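Local coordinates for glycerol uptake operon antiterminator-related protein (Thermotoga maritima, PDB 1VKF) that is of unconfirmed function but probably acts as a glycerol-3-phosphate-responsive antiterminator of the glycerol uptake operon, at residues Asn67-Gly72 with Ile76-Lys81; Arg165-Leu168 with Ala173-Thr176. All coordinates share one frame; numbering follows the deposited sequence.

Interaction 1: Asn67-Gly72 with Ile76-Lys81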
loop_
_atom_site.group_PDB
_atom_site.type_symbol
_atom_site.label_atom_id
_atom_site.label_comp_id
_atom_site.label_asym_id
_atom_site.label_seq_id
_atom_site.Cartn_x
_atom_site.Cartn_y
_atom_site.Cartn_z
ATOM N N ASN A 67 -8.887 2.632 -12.905
ATOM C CA ASN A 67 -9.121 2.903 -14.313
ATOM C C ASN A 67 -10.057 4.086 -14.495
ATOM O O ASN A 67 -11.142 4.139 -13.904
ATOM C CB ASN A 67 -9.719 1.736 -15.007
ATOM C CG ASN A 67 -8.705 0.612 -15.294
ATOM O OD1 ASN A 67 -7.509 0.788 -15.160
ATOM N ND2 ASN A 67 -9.209 -0.513 -15.743
ATOM N N GLY A 68 -9.647 5.026 -15.352
ATOM C CA GLY A 68 -10.405 6.252 -15.527
ATOM C C GLY A 68 -10.001 7.442 -14.660
ATOM O O GLY A 68 -10.452 8.539 -14.965
ATOM N N LEU A 69 -9.231 7.245 -13.581
ATOM C CA LEU A 69 -8.810 8.281 -12.680
ATOM C C LEU A 69 -7.491 8.855 -13.170
ATOM O O LEU A 69 -6.586 8.104 -13.623
ATOM C CB LEU A 69 -8.621 7.736 -11.222
ATOM C CG LEU A 69 -8.526 8.728 -10.068
ATOM C CD1 LEU A 69 -9.715 9.542 -9.925
ATOM C CD2 LEU A 69 -8.250 7.942 -8.785
ATOM N N GLY A 70 -7.334 10.149 -12.951
ATOM C CA GLY A 70 -6.080 10.856 -13.243
ATOM C C GLY A 70 -5.238 11.094 -11.978
ATOM O O GLY A 70 -5.340 10.407 -10.970
ATOM N N GLU A 71 -4.402 12.100 -12.032
ATOM C CA GLU A 71 -3.497 12.350 -10.929
ATOM C C GLU A 71 -3.849 13.684 -10.333
ATOM O O GLU A 71 -4.518 14.511 -10.968
ATOM C CB GLU A 71 -2.035 12.258 -11.388
ATOM C CG GLU A 71 -1.569 13.264 -12.395
ATOM C CD GLU A 71 -0.118 13.005 -12.828
ATOM O OE1 GLU A 71 0.343 11.842 -12.736
ATOM O OE2 GLU A 71 0.554 13.958 -13.246
ATOM N N GLY A 72 -3.381 13.898 -9.118
ATOM C CA GLY A 72 -3.478 15.193 -8.491
ATOM C C GLY A 72 -4.607 15.373 -7.505
ATOM O O GLY A 72 -5.249 14.423 -7.108
ATOM N N ILE A 76 -7.332 12.714 -5.829
ATOM C CA ILE A 76 -7.179 12.245 -4.440
ATOM C C ILE A 76 -8.454 12.505 -3.626
ATOM O O ILE A 76 -8.929 11.607 -2.894
ATOM C CB ILE A 76 -5.978 12.929 -3.749
ATOM C CG1 ILE A 76 -4.638 12.532 -4.358
ATOM C CG2 ILE A 76 -6.005 12.642 -2.264
ATOM C CD1 ILE A 76 -3.561 13.577 -4.164
ATOM N N LEU A 77 -9.044 13.697 -3.794
ATOM C CA LEU A 77 -10.315 14.050 -3.147
ATOM C C LEU A 77 -11.464 13.162 -3.629
ATOM O O LEU A 77 -12.325 12.829 -2.817
ATOM C CB LEU A 77 -10.702 15.522 -3.332
ATOM C CG LEU A 77 -9.732 16.454 -2.623
ATOM C CD1 LEU A 77 -10.070 17.902 -2.945
ATOM C CD2 LEU A 77 -9.700 16.166 -1.129
ATOM N N PHE A 78 -11.487 12.699 -4.903
ATOM C CA PHE A 78 -12.453 11.777 -5.373
ATOM C C PHE A 78 -12.365 10.429 -4.682
ATOM O O PHE A 78 -13.386 9.860 -4.292
ATOM C CB PHE A 78 -12.258 11.578 -6.894
ATOM C CG PHE A 78 -13.217 10.644 -7.530
ATOM C CD1 PHE A 78 -12.915 9.316 -7.547
ATOM C CD2 PHE A 78 -14.404 11.120 -8.061
ATOM C CE1 PHE A 78 -13.799 8.396 -8.149
ATOM C CE2 PHE A 78 -15.295 10.231 -8.683
ATOM C CZ PHE A 78 -14.988 8.870 -8.699
ATOM N N VAL A 79 -11.137 9.951 -4.495
ATOM C CA VAL A 79 -10.927 8.688 -3.847
ATOM C C VAL A 79 -11.360 8.816 -2.339
ATOM O O VAL A 79 -11.969 7.884 -1.800
ATOM C CB VAL A 79 -9.439 8.242 -4.013
ATOM C CG1 VAL A 79 -9.163 7.047 -3.149
ATOM C CG2 VAL A 79 -9.194 7.933 -5.483
ATOM N N LYS A 80 -11.069 9.942 -1.694
ATOM C CA LYS A 80 -11.552 10.172 -0.342
ATOM C C LYS A 80 -13.086 10.188 -0.268
ATOM O O LYS A 80 -13.693 9.493 0.578
ATOM C CB LYS A 80 -10.937 11.458 0.243
ATOM C CG LYS A 80 -11.293 11.714 1.707
ATOM C CD LYS A 80 -10.457 10.789 2.605
ATOM C CE LYS A 80 -10.642 11.086 4.099
ATOM N NZ LYS A 80 -11.726 10.233 4.657
ATOM N N LYS A 81 -13.718 10.893 -1.196
ATOM C CA LYS A 81 -15.208 10.927 -1.291
ATOM C C LYS A 81 -15.826 9.564 -1.511
ATOM O O LYS A 81 -16.952 9.244 -1.029
ATOM C CB LYS A 81 -15.622 11.852 -2.436
ATOM C CG LYS A 81 -15.570 13.326 -2.107
ATOM C CD LYS A 81 -16.748 14.107 -2.728
ATOM C CE LYS A 81 -16.853 15.490 -2.084
ATOM N NZ LYS A 81 -17.732 16.430 -2.843
#
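Leu69, in the loop that leaves strand 66-67, reaches over to Phe78 and Val79 on helix 73-82 and divides its two methyls between them. With CG anti to the backbone N (chi1 -165°), the isobutyl group is directed at the helix. Leu69 CD2 presses on Val79 CG2 at 3.4 Å, tighter than usual for two methyl carbons, and the two side chains cross at about a right angle. The other methyl, Leu69 CD1, sits 4.0 Å from Phe78 CD1, coming up to the ring obliquely. Val79 is buried and also touches Ala84, whereas Phe78 extends the apolar patch to Ile42. This is a beta-to-alpha connection of a TIM-barrel-type fold, in which the loop after a strand doubles back on the helix that it feeds. Farther along, Gly72 takes the N-cap position. Gly72 O accepts the i to i+4 bond of the first turn from Ile76 N at 3.0 Å, with an N-H...O angle of 159°, and Gly72 N is held by Asn94 OD1. Ile76 turns its chain back along the same carbonyl, bringing CG1 to 3.4 Å and CD1 to 3.5 Å from Gly72 O; the buried side chain also packs on Met63, Val97 and Ile103.

Interaction 2: Arg165-Leu168 with Ala173-Thr176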
loop_
_atom_site.group_PDB
_atom_site.type_symbol
_atom_site.label_atom_id
_atom_site.label_comp_id
_atom_site.label_asym_id
_atom_site.label_seq_id
_atom_site.Cartn_x
_atom_site.Cartn_y
_atom_site.Cartn_z
ATOM N N ARG A 165 7.603 -14.925 7.096
ATOM C CA ARG A 165 8.017 -14.900 8.506
ATOM C C ARG A 165 9.323 -14.174 8.688
ATOM O O ARG A 165 9.517 -13.348 9.617
ATOM C CB ARG A 165 8.083 -16.325 9.093
ATOM C CG ARG A 165 6.741 -17.004 9.288
ATOM C CD ARG A 165 6.774 -18.299 10.165
ATOM N NE ARG A 165 5.440 -18.909 10.287
ATOM C CZ ARG A 165 4.453 -18.427 11.044
ATOM N NH1 ARG A 165 4.626 -17.334 11.787
ATOM N NH2 ARG A 165 3.276 -19.039 11.068
ATOM N N GLU A 166 10.237 -14.436 7.772
ATOM C CA GLU A 166 11.552 -13.849 7.842
ATOM C C GLU A 166 11.459 -12.335 7.557
ATOM O O GLU A 166 12.004 -11.533 8.291
ATOM C CB GLU A 166 12.519 -14.522 6.864
ATOM C CG GLU A 166 13.938 -13.967 6.949
ATOM C CD GLU A 166 14.551 -14.079 8.355
ATOM O OE1 GLU A 166 14.215 -15.021 9.104
ATOM O OE2 GLU A 166 15.354 -13.192 8.731
ATOM N N ILE A 167 10.715 -11.944 6.532
ATOM C CA ILE A 167 10.577 -10.515 6.191
ATOM C C ILE A 167 9.970 -9.735 7.369
ATOM O O ILE A 167 10.405 -8.616 7.692
ATOM C CB ILE A 167 9.723 -10.362 4.893
ATOM C CG1 ILE A 167 10.546 -10.753 3.699
ATOM C CG2 ILE A 167 9.183 -8.934 4.780
ATOM C CD1 ILE A 167 9.714 -10.941 2.488
ATOM N N LEU A 168 8.978 -10.334 8.040
ATOM C CA LEU A 168 8.282 -9.702 9.175
ATOM C C LEU A 168 9.132 -9.492 10.441
ATOM O O LEU A 168 8.726 -8.756 11.344
ATOM C CB LEU A 168 6.999 -10.462 9.494
ATOM C CG LEU A 168 5.900 -10.210 8.484
ATOM C CD1 LEU A 168 4.732 -11.239 8.649
ATOM C CD2 LEU A 168 5.367 -8.767 8.522
ATOM N N ALA A 173 5.000 -4.827 8.055
ATOM C CA ALA A 173 3.903 -5.561 7.417
ATOM C C ALA A 173 4.243 -6.044 6.026
ATOM O O ALA A 173 5.194 -5.612 5.425
ATOM C CB ALA A 173 2.699 -4.647 7.364
ATOM N N ILE A 174 3.430 -6.950 5.506
ATOM C CA ILE A 174 3.488 -7.388 4.125
ATOM C C ILE A 174 2.105 -7.317 3.488
ATOM O O ILE A 174 1.154 -7.824 4.054
ATOM C CB ILE A 174 3.911 -8.890 4.051
ATOM C CG1 ILE A 174 5.319 -9.102 4.601
ATOM C CG2 ILE A 174 3.781 -9.397 2.638
ATOM C CD1 ILE A 174 5.678 -10.571 4.820
ATOM N N SER A 175 2.017 -6.707 2.320
ATOM C CA SER A 175 0.834 -6.669 1.530
ATOM C C SER A 175 0.871 -7.835 0.562
ATOM O O SER A 175 1.803 -7.993 -0.212
ATOM C CB SER A 175 0.687 -5.350 0.760
ATOM O OG SER A 175 -0.410 -5.471 -0.174
ATOM N N THR A 176 -0.173 -8.664 0.574
ATOM C CA THR A 176 -0.254 -9.840 -0.317
ATOM C C THR A 176 -1.683 -10.247 -0.584
ATOM O O THR A 176 -2.568 -10.028 0.265
ATOM C CB THR A 176 0.477 -11.052 0.359
ATOM O OG1 THR A 176 0.329 -12.258 -0.421
ATOM C CG2 THR A 176 -0.103 -11.346 1.736
#
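Ile174 sends CG1 anti to its carbonyl carbon (chi1 -63°), and the nearly extended chi2 of 168° carries CD1 out from the strand to meet Ile167 and Leu168. Leu168 has the matching first torsion, CG anti to the carbonyl carbon at -74°, which swings its isobutyl group round to the strand although its CB does not point straight there. The Ile174 CD1 methyl is the shared point of contact: Leu168 CG lies 3.7 Å from it and Ile167 CG2 3.9 Å, and the methyl sits in the corner formed by the side chains of Ile167 and Leu168. Ile167 and Ile174 cross at about a right angle, the gamma methyl of the former touching both CG1 and CD1 of the latter, whereas Leu168 meets Ile174 obliquely. The whole belongs to the beta-alpha-beta unit formed by strand 151-155, helix 161-167 and strand 173-176, the closing part of a TIM-barrel-type parallel sheet, where strand 173-176 pairs with both 16-21 and 151-155. Ala173 turns its CB away from the helix and meets Leu168 through its backbone instead, with Leu168 CD2 resting 3.7 Å from Ala173 CA and 3.9 Å from Ala173 C. No hydrogen bond spans the two segments, and the contact is apolar and buried. Ala154 of the adjacent strand touches both Ile167 and Ile174, and Ile17 meets Leu168. Next after Ile174, Ser175 has its OG hydrogen-bonded to a citrate that probably came from the crystallisation liquor.

Interaction 1 closes before interaction 2 opens, and the two lie on opposite sides of the chain's centre, their own centres 28 Å apart and their nearest atoms about 16 Å apart. Both join a helix to chain close by in sequence, but at different stages of the alternating beta-alpha pattern: 67-72 leads from strand 66-67 into helix 73-82, whereas 165-168 comes at the far part of the helix that precedes strand 173-176. The same curled parallel sheet links them, since strand 34-41 pairs with 66-67 and with 16-21, and 16-21 pairs with 173-176. Interaction 1 packs a loop on the helix that follows it, and interaction 2 packs residues 165-168 on strand 173-176, beside strand 16-21 where the sheet closes.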